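Local atomic coordinates of pyruvate kinase 1 (Trypanosoma brucei brucei, PDB entry 4KCT), a protein that catalyses the transfer of phosphate from phosphoenolpyruvate to ADP, giving pyruvate and ATP, and also has an intrinsic decarboxylase activity. Residues Cys26-Thr32 with Thr334-Pro340; Val220-Arg224 with Glu254-Gly258; Ile107-Asp113 with Arg160-Val166. All blocks are in the same frame, centred on the assembly; numbering follows the deposited sequence.

Contact 1 (Cys26-Thr32 with Thr334-Pro340)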
loop_
_atom_site.group_PDB
_atom_site.type_symbol
_atom_site.label_atom_id
_atom_site.label_comp_id
_atom_site.label_asym_id
_atom_site.label_seq_id
_atom_site.Cartn_x
_atom_site.Cartn_y
_atom_site.Cartn_z
ATOM N N CYS A 26 33.265 4.465 -20.366
ATOM C CA CYS A 26 34.581 5.097 -20.132
ATOM C C CYS A 26 34.959 5.967 -21.304
ATOM O O CYS A 26 34.926 5.518 -22.453
ATOM C CB CYS A 26 35.664 4.031 -19.967
ATOM S SG CYS A 26 35.329 2.922 -18.587
ATOM N N THR A 27 35.369 7.193 -21.005
ATOM C CA THR A 27 35.966 8.080 -21.998
ATOM C C THR A 27 37.413 7.719 -22.294
ATOM O O THR A 27 38.217 7.519 -21.373
ATOM C CB THR A 27 35.898 9.540 -21.537
ATOM O OG1 THR A 27 34.566 9.820 -21.125
ATOM C CG2 THR A 27 36.296 10.506 -22.699
ATOM N N ILE A 28 37.743 7.631 -23.584
ATOM C CA ILE A 28 39.081 7.257 -24.000
ATOM C C ILE A 28 39.937 8.524 -24.224
ATOM O O ILE A 28 39.434 9.557 -24.667
ATOM C CB ILE A 28 39.051 6.407 -25.277
ATOM C CG1 ILE A 28 38.083 5.214 -25.094
ATOM C CG2 ILE A 28 40.465 5.916 -25.634
ATOM C CD1 ILE A 28 38.280 4.434 -23.787
ATOM N N GLY A 29 41.194 8.461 -23.811
ATOM C CA GLY A 29 42.118 9.594 -23.979
ATOM C C GLY A 29 43.532 9.074 -23.875
ATOM O O GLY A 29 43.742 7.866 -23.925
ATOM N N PRO A 30 44.515 9.980 -23.713
ATOM C CA PRO A 30 45.912 9.554 -23.716
ATOM C C PRO A 30 46.220 8.475 -22.671
ATOM O O PRO A 30 47.087 7.661 -22.897
ATOM C CB PRO A 30 46.696 10.847 -23.407
ATOM C CG PRO A 30 45.676 11.865 -23.010
ATOM C CD PRO A 30 44.362 11.436 -23.582
ATOM N N SER A 31 45.488 8.437 -21.558
ATOM C CA SER A 31 45.728 7.386 -20.560
ATOM C C SER A 31 45.327 6.009 -21.062
ATOM O O SER A 31 45.720 4.994 -20.463
ATOM C CB SER A 31 44.981 7.676 -19.260
ATOM O OG SER A 31 45.582 8.722 -18.562
ATOM N N THR A 32 44.368 5.970 -21.992
ATOM C CA THR A 32 43.647 4.728 -22.266
ATOM C C THR A 32 43.577 4.284 -23.745
ATOM O O THR A 32 42.881 3.311 -24.064
ATOM C CB THR A 32 42.225 4.748 -21.661
ATOM O OG1 THR A 32 41.632 6.045 -21.878
ATOM C CG2 THR A 32 42.305 4.500 -20.128
ATOM N N THR A 334 39.213 8.253 -16.683
ATOM C CA THR A 334 39.816 7.275 -17.609
ATOM C C THR A 334 40.552 7.907 -18.795
ATOM O O THR A 334 41.423 7.280 -19.380
ATOM C CB THR A 334 38.782 6.248 -18.140
ATOM O OG1 THR A 334 37.674 6.954 -18.727
ATOM C CG2 THR A 334 38.270 5.354 -16.975
ATOM N N ALA A 335 40.102 9.079 -19.234
ATOM C CA ALA A 335 40.702 9.706 -20.398
ATOM C C ALA A 335 42.132 10.160 -20.061
ATOM O O ALA A 335 43.055 9.942 -20.835
ATOM C CB ALA A 335 39.874 10.901 -20.865
ATOM N N LYS A 336 42.305 10.810 -18.918
ATOM C CA LYS A 336 43.617 11.386 -18.601
ATOM C C LYS A 336 44.138 11.103 -17.203
ATOM O O LYS A 336 45.196 11.553 -16.854
ATOM C CB LYS A 336 43.646 12.869 -18.891
ATOM C CG LYS A 336 42.680 13.689 -18.079
ATOM C CD LYS A 336 42.545 15.091 -18.671
ATOM C CE LYS A 336 42.197 16.117 -17.596
ATOM N NZ LYS A 336 41.307 15.553 -16.532
ATOM N N GLY A 337 43.464 10.245 -16.469
ATOM C CA GLY A 337 43.882 9.968 -15.123
ATOM C C GLY A 337 45.064 9.025 -15.005
ATOM O O GLY A 337 45.474 8.361 -15.976
ATOM N N LYS A 338 45.563 8.924 -13.784
ATOM C CA LYS A 338 46.719 8.110 -13.456
ATOM C C LYS A 338 46.317 6.660 -13.148
ATOM O O LYS A 338 47.159 5.783 -13.125
ATOM C CB LYS A 338 47.403 8.728 -12.233
ATOM C CG LYS A 338 48.832 8.303 -11.983
ATOM C CD LYS A 338 49.447 9.224 -10.932
ATOM C CE LYS A 338 50.589 8.554 -10.196
ATOM N NZ LYS A 338 51.043 9.413 -9.064
ATOM N N TYR A 339 45.041 6.430 -12.814
ATOM C CA TYR A 339 44.611 5.126 -12.339
ATOM C C TYR A 339 43.364 4.623 -13.089
ATOM O O TYR A 339 42.366 4.273 -12.453
ATOM C CB TYR A 339 44.309 5.163 -10.820
ATOM C CG TYR A 339 45.474 5.620 -9.968
ATOM C CD1 TYR A 339 46.506 4.739 -9.640
ATOM C CD2 TYR A 339 45.531 6.921 -9.469
ATOM C CE1 TYR A 339 47.586 5.155 -8.867
ATOM C CE2 TYR A 339 46.592 7.337 -8.683
ATOM C CZ TYR A 339 47.620 6.450 -8.399
ATOM O OH TYR A 339 48.669 6.854 -7.621
ATOM N N PRO A 340 43.450 4.524 -14.432
ATOM C CA PRO A 340 42.250 4.233 -15.230
ATOM C C PRO A 340 41.658 2.843 -14.947
ATOM O O PRO A 340 40.447 2.722 -14.810
ATOM C CB PRO A 340 42.748 4.331 -16.691
ATOM C CG PRO A 340 44.245 4.263 -16.601
ATOM C CD PRO A 340 44.591 4.908 -15.277
#
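The flat groups that meet here are peptide carbonyls. At the edge of the Thr27 carbonyl, in its plane and on a lone pair, sits Thr334 OG1, which donates to Thr27 O over 2.8 Å. The Thr334 carbonyl is approached differently: Thr32 OG1 donates to Thr334 O from above the plane, 42° out of it, while Thr32 CG2 crowds in beside it. A backbone bond runs from Ser31 N to Ala335 O at 3.0 Å, tilted from the carbonyl plane, with Pro30 CD lying close alongside. Ser31 also uses its side chain. With OG turned beside its own N (chi1 -73°), the hydroxyl meets the Gly337 carbonyl, OG to O 2.6 Å.

Thr32 OG1 does double duty, since it also accepts a bond from Gly29 N, 3.1 Å from N to OG1. Thr32 N bonds back to Gly29 O, making Gly29-Thr32 a type I beta turn against the helix end, and Gly29 CA comes within 3.9 Å of Ala335 CA. Apolar groups fill in around the bonds: Thr32 CG2 slides past Pro340 CB at a snug 3.5 Å, and the Thr334 methyl lies against Cys26.

Thr27 OG1 itself bonds to Leu330 O and Arg50. Segment 26-32 runs out of strand 23-27, and segment 334-340 ends the short helix 332-335 that follows strand 327-330, so they meet where the eight-stranded TIM barrel closes, at its active-site end.

Contact 2 (Val220-Arg224 with Glu254-Gly258)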
loop_
_atom_site.group_PDB
_atom_site.type_symbol
_atom_site.label_atom_id
_atom_site.label_comp_id
_atom_site.label_asym_id
_atom_site.label_seq_id
_atom_site.Cartn_x
_atom_site.Cartn_y
_atom_site.Cartn_z
ATOM N N VAL A 220 16.333 16.708 -31.280
ATOM C CA VAL A 220 16.613 15.268 -31.457
ATOM C C VAL A 220 16.348 14.824 -32.901
ATOM O O VAL A 220 17.172 14.134 -33.510
ATOM C CB VAL A 220 15.785 14.390 -30.498
ATOM C CG1 VAL A 220 16.174 12.933 -30.666
ATOM C CG2 VAL A 220 15.994 14.834 -29.041
ATOM N N ARG A 221 15.186 15.212 -33.429
ATOM C CA ARG A 221 14.818 14.943 -34.818
ATOM C C ARG A 221 15.796 15.505 -35.846
ATOM O O ARG A 221 16.120 14.828 -36.828
ATOM C CB ARG A 221 13.376 15.422 -35.114
ATOM C CG ARG A 221 12.313 14.545 -34.443
ATOM C CD ARG A 221 10.904 14.858 -34.933
ATOM N NE ARG A 221 10.399 16.116 -34.380
ATOM C CZ ARG A 221 9.828 16.234 -33.178
ATOM N NH1 ARG A 221 9.390 17.415 -32.773
ATOM N NH2 ARG A 221 9.674 15.163 -32.388
ATOM N N GLU A 222 16.375 16.668 -35.543
ATOM C CA GLU A 222 17.418 17.233 -36.398
ATOM C C GLU A 222 18.704 16.447 -36.370
ATOM O O GLU A 222 19.329 16.257 -37.416
ATOM C CB GLU A 222 17.675 18.708 -36.071
ATOM C CG GLU A 222 16.573 19.603 -36.614
ATOM C CD GLU A 222 16.471 20.942 -35.901
ATOM O OE1 GLU A 222 17.370 21.276 -35.092
ATOM O OE2 GLU A 222 15.487 21.669 -36.163
ATOM N N VAL A 223 19.091 15.943 -35.191
ATOM C CA VAL A 223 20.219 15.018 -35.128
ATOM C C VAL A 223 19.933 13.746 -35.926
ATOM O O VAL A 223 20.799 13.251 -36.677
ATOM C CB VAL A 223 20.597 14.659 -33.668
ATOM C CG1 VAL A 223 21.662 13.542 -33.645
ATOM C CG2 VAL A 223 21.114 15.914 -32.961
ATOM N N ARG A 224 18.731 13.210 -35.748
ATOM C CA ARG A 224 18.318 11.984 -36.417
ATOM C C ARG A 224 18.373 12.204 -37.939
ATOM O O ARG A 224 18.912 11.373 -38.662
ATOM C CB ARG A 224 16.894 11.592 -35.971
ATOM C CG ARG A 224 16.363 10.280 -36.531
ATOM C CD ARG A 224 16.707 9.080 -35.657
ATOM N NE ARG A 224 16.125 9.146 -34.294
ATOM C CZ ARG A 224 16.553 8.380 -33.286
ATOM N NH1 ARG A 224 17.522 7.472 -33.528
ATOM N NH2 ARG A 224 16.048 8.525 -32.038
ATOM N N GLU A 254 10.762 10.842 -25.404
ATOM C CA GLU A 254 9.961 10.261 -26.475
ATOM C C GLU A 254 10.731 10.181 -27.809
ATOM O O GLU A 254 10.663 9.169 -28.506
ATOM C CB GLU A 254 8.661 11.056 -26.656
ATOM C CG GLU A 254 7.943 10.748 -27.952
ATOM C CD GLU A 254 6.944 9.629 -27.787
ATOM O OE1 GLU A 254 6.081 9.731 -26.887
ATOM O OE2 GLU A 254 7.049 8.626 -28.527
ATOM N N ALA A 255 11.422 11.259 -28.182
ATOM C CA ALA A 255 12.135 11.301 -29.468
ATOM C C ALA A 255 13.456 10.516 -29.472
ATOM O O ALA A 255 14.022 10.244 -30.548
ATOM C CB ALA A 255 12.380 12.758 -29.891
ATOM N N SER A 256 13.995 10.232 -28.276
ATOM C CA SER A 256 15.371 9.746 -28.144
ATOM C C SER A 256 15.375 8.242 -27.963
ATOM O O SER A 256 14.350 7.658 -27.624
ATOM C CB SER A 256 16.061 10.415 -26.926
ATOM O OG SER A 256 16.042 11.823 -27.049
ATOM N N ASN A 257 16.547 7.623 -28.093
ATOM C CA ASN A 257 16.697 6.224 -27.722
ATOM C C ASN A 257 17.091 6.091 -26.243
ATOM O O ASN A 257 16.998 5.027 -25.664
ATOM C CB ASN A 257 17.746 5.542 -28.605
ATOM C CG ASN A 257 17.356 5.556 -30.094
ATOM O OD1 ASN A 257 17.766 6.444 -30.832
ATOM N ND2 ASN A 257 16.379 4.751 -30.443
ATOM N N GLY A 258 17.570 7.176 -25.664
ATOM C CA GLY A 258 18.101 7.143 -24.288
ATOM C C GLY A 258 18.528 8.534 -23.867
ATOM O O GLY A 258 18.423 9.487 -24.657
HETATM O O HOH W 1 14.255 11.055 -33.441
#
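Val220 opens the contact by setting its CB 3.8 Å from the CB of Ala255. Its CG1, anti to the backbone N (chi1 -177°), lies 3.4 Å from Ala255 O, and both methyls come near Ser256 OG, CG2 at 3.6 Å. The hydrogen bonds of that hydroxyl go to Ile252 O and Ser238 OG; toward the valine it offers a van der Waals surface. Arg221, one residue on, brushes Ala255 CB with NH2 but is tied by NE to Glu218 in its own helix. Helix 217-227 is one of the outer helices of the TIM barrel, and helix 249-255 ends here in the short connection that feeds strand 258-262. The contact therefore joins neighbouring beta-alpha units on the outside of the barrel.

The next turn of the helix brings Arg224, bent at chi2 and chi3 so that its guanidinium folds over to the helix end. Two nitrogens grip Asn257 OD1, which lies in the guanidinium plane: NH1, at 2.9 Å, comes in the amide plane on a lone pair, while NH2, at 3.0 Å, sits 50° above it. The amide stands 90° to the guanidinium. OD1 also receives the N-H of Ile236, which gives this acceptor three donors. NH2 additionally donates to Ala255 O at 3.0 Å, placing a positive charge where it would probably interact well with the C-terminal end of the helix. Water 1, in the guanidinium plane, accepts from Arg224 NE at 2.8 Å and donates to that same carbonyl.

Contact 3 (Ile107-Asp113 with Arg160-Val166)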
loop_
_atom_site.group_PDB
_atom_site.type_symbol
_atom_site.label_atom_id
_atom_site.label_comp_id
_atom_site.label_asym_id
_atom_site.label_seq_id
_atom_site.Cartn_x
_atom_site.Cartn_y
_atom_site.Cartn_z
ATOM N N ILE A 107 31.907 47.383 -13.419
ATOM C CA ILE A 107 30.757 47.505 -14.303
ATOM C C ILE A 107 31.258 47.342 -15.736
ATOM O O ILE A 107 32.219 48.008 -16.139
ATOM C CB ILE A 107 30.078 48.876 -14.137
ATOM C CG1 ILE A 107 29.513 49.033 -12.714
ATOM C CG2 ILE A 107 29.000 49.090 -15.195
ATOM C CD1 ILE A 107 28.417 48.042 -12.371
ATOM N N VAL A 108 30.723 46.352 -16.443
ATOM C CA VAL A 108 31.232 45.999 -17.770
ATOM C C VAL A 108 30.056 45.889 -18.742
ATOM O O VAL A 108 28.983 45.413 -18.369
ATOM C CB VAL A 108 32.042 44.671 -17.729
ATOM C CG1 VAL A 108 31.174 43.522 -17.240
ATOM C CG2 VAL A 108 32.650 44.346 -19.091
ATOM N N CYS A 109 30.205 46.472 -19.930
ATOM C CA CYS A 109 29.211 46.311 -20.952
ATOM C C CYS A 109 29.508 45.065 -21.783
ATOM O O CYS A 109 30.666 44.798 -22.118
ATOM C CB CYS A 109 29.129 47.567 -21.838
ATOM S SG CYS A 109 28.176 48.908 -21.072
ATOM N N VAL A 110 28.495 44.219 -21.963
ATOM C CA VAL A 110 28.631 43.089 -22.844
ATOM C C VAL A 110 27.794 43.337 -24.082
ATOM O O VAL A 110 26.694 43.883 -23.997
ATOM C CB VAL A 110 28.238 41.753 -22.160
ATOM C CG1 VAL A 110 29.160 41.492 -20.978
ATOM C CG2 VAL A 110 26.786 41.791 -21.690
ATOM N N THR A 111 28.392 43.109 -25.240
ATOM C CA THR A 111 27.752 43.498 -26.506
ATOM C C THR A 111 27.695 42.336 -27.492
ATOM O O THR A 111 28.553 41.429 -27.461
ATOM C CB THR A 111 28.475 44.705 -27.155
ATOM O OG1 THR A 111 27.767 45.115 -28.323
ATOM C CG2 THR A 111 29.940 44.343 -27.529
ATOM N N THR A 112 26.654 42.319 -28.327
ATOM C CA THR A 112 26.576 41.362 -29.423
ATOM C C THR A 112 26.969 42.051 -30.758
ATOM O O THR A 112 26.848 41.467 -31.827
ATOM C CB THR A 112 25.154 40.765 -29.532
ATOM O OG1 THR A 112 24.206 41.829 -29.733
ATOM C CG2 THR A 112 24.799 40.044 -28.232
ATOM N N ASP A 113 27.440 43.292 -30.664
ATOM C CA ASP A 113 28.017 44.012 -31.828
ATOM C C ASP A 113 29.370 43.422 -32.210
ATOM O O ASP A 113 30.326 43.576 -31.483
ATOM C CB ASP A 113 28.181 45.498 -31.487
ATOM C CG ASP A 113 28.592 46.350 -32.701
ATOM O OD1 ASP A 113 29.034 45.797 -33.723
ATOM O OD2 ASP A 113 28.512 47.576 -32.583
ATOM N N ARG A 160 21.654 45.845 -28.576
ATOM C CA ARG A 160 22.808 44.950 -28.623
ATOM C C ARG A 160 23.741 44.981 -27.401
ATOM O O ARG A 160 24.828 44.404 -27.444
ATOM C CB ARG A 160 23.606 45.195 -29.897
ATOM C CG ARG A 160 22.740 45.122 -31.148
ATOM C CD ARG A 160 23.469 44.389 -32.249
ATOM N NE ARG A 160 24.364 45.297 -32.920
ATOM C CZ ARG A 160 25.018 45.012 -34.039
ATOM N NH1 ARG A 160 25.746 45.945 -34.606
ATOM N NH2 ARG A 160 24.977 43.780 -34.565
ATOM N N THR A 161 23.339 45.658 -26.330
ATOM C CA THR A 161 24.283 45.940 -25.238
ATOM C C THR A 161 23.641 45.880 -23.856
ATOM O O THR A 161 22.620 46.523 -23.597
ATOM C CB THR A 161 24.968 47.309 -25.428
ATOM O OG1 THR A 161 25.312 47.471 -26.808
ATOM C CG2 THR A 161 26.247 47.410 -24.551
ATOM N N LEU A 162 24.253 45.103 -22.977
ATOM C CA LEU A 162 23.844 45.036 -21.590
ATOM C C LEU A 162 24.946 45.614 -20.707
ATOM O O LEU A 162 26.136 45.370 -20.932
ATOM C CB LEU A 162 23.561 43.582 -21.191
ATOM C CG LEU A 162 22.472 42.893 -22.017
ATOM C CD1 LEU A 162 22.370 41.419 -21.631
ATOM C CD2 LEU A 162 21.139 43.594 -21.814
ATOM N N LYS A 163 24.550 46.380 -19.703
ATOM C CA LYS A 163 25.465 46.802 -18.673
ATOM C C LYS A 163 25.371 45.823 -17.500
ATOM O O LYS A 163 24.269 45.489 -17.050
ATOM C CB LYS A 163 25.107 48.218 -18.216
ATOM C CG LYS A 163 26.034 48.776 -17.156
ATOM C CD LYS A 163 25.813 50.277 -16.970
ATOM C CE LYS A 163 25.213 50.580 -15.602
ATOM N NZ LYS A 163 23.723 50.694 -15.642
ATOM N N CYS A 164 26.522 45.344 -17.029
ATOM C CA CYS A 164 26.561 44.212 -16.085
ATOM C C CYS A 164 27.437 44.541 -14.877
ATOM O O CYS A 164 28.350 45.363 -14.957
ATOM C CB CYS A 164 27.101 42.950 -16.770
ATOM S SG CYS A 164 26.077 42.344 -18.136
ATOM N N HIS A 165 27.182 43.854 -13.776
ATOM C CA HIS A 165 27.951 44.039 -12.557
ATOM C C HIS A 165 28.743 42.789 -12.306
ATOM O O HIS A 165 28.173 41.710 -12.228
ATOM C CB HIS A 165 26.986 44.291 -11.395
ATOM C CG HIS A 165 27.649 44.296 -10.032
ATOM N ND1 HIS A 165 27.929 43.156 -9.353
ATOM C CD2 HIS A 165 27.985 45.355 -9.176
ATOM C CE1 HIS A 165 28.445 43.471 -8.140
ATOM N NE2 HIS A 165 28.479 44.812 -8.035
ATOM N N VAL A 166 30.062 42.910 -12.240
ATOM C CA VAL A 166 30.922 41.742 -11.966
ATOM C C VAL A 166 30.804 41.313 -10.504
ATOM O O VAL A 166 30.921 42.149 -9.599
ATOM C CB VAL A 166 32.393 42.058 -12.272
ATOM C CG1 VAL A 166 33.301 40.904 -11.809
ATOM C CG2 VAL A 166 32.569 42.332 -13.763
#
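Two neighbouring strands of the B domain, the small beta-rich cap inserted into the pyruvate kinase barrel, run antiparallel here, their axes 4.6 Å apart at the closest. Val108 and Cys164 form one hydrogen-bonded pair, with Cys164 N reaching Val108 O at 2.8 Å. Val110 and Leu162 form the next, their two bonds directed nearly along the C=O axis. Between them, Cys109 and Lys163 come together as a non-hydrogen-bonded pair, helped by a CH...O contact from Cys109 CA to Leu162 O.

On the face carrying Val108, Val110, Leu162 and Cys164, Val110 CG2 touches both Leu162 CB and Cys164 SG, each at 3.7 Å. Leu132 of helix 132-135 packs on Val110 and Leu162 of this face, and Phe125 of the adjoining strand 124-126 touches Val108 and Val110. On the other face Ile107 CG2 lies across the aliphatic part of Lys163, 3.6 Å from its CG, while the lysine's NZ goes on to Ser155. Thr111 and Thr161 point the same way, side by side.

Where the strands end, Arg160 O takes two donors, Thr112 N in its plane at 2.9 Å and Thr111 OG1 from 43° above it. Thr111 OG1, anti to its N (chi1 -176°), also accepts from Asp113 N, an ST turn. Beyond, Asp113 CA lies over the Arg160 guanidinium and its carboxylate stacks there at 22°, OD1 to NH1 3.4 Å. OD1 is bonded to Ala115 N. Charge and stacking, not an N-H...O bond, act between the two groups, and probably only bias the pose of this exposed arginine, which a crystal neighbour also touches.

In the fold
Contacts 1 and 2 both belong to the TIM barrel but sit on opposite sides of the chain's centre, with their own centres about 29 Å apart. Contact 1 lies near the catalytic centre: the Thr27 side chain is about 8 Å from both the bound pyruvate and the potassium ion. Contact 2 is out on the barrel wall, the Asn257 side chain about 12 Å from a bound fructose 2,6-bisphosphate. Contact 3 is remote from both, its centre about 40 Å from that of contact 1 and about 36 Å from that of contact 2. None touches another. Along the chain, contact 1 joins the end of the first barrel strand to the helix that follows the last, spanning the other two, and contact 3 closes before contact 2 begins.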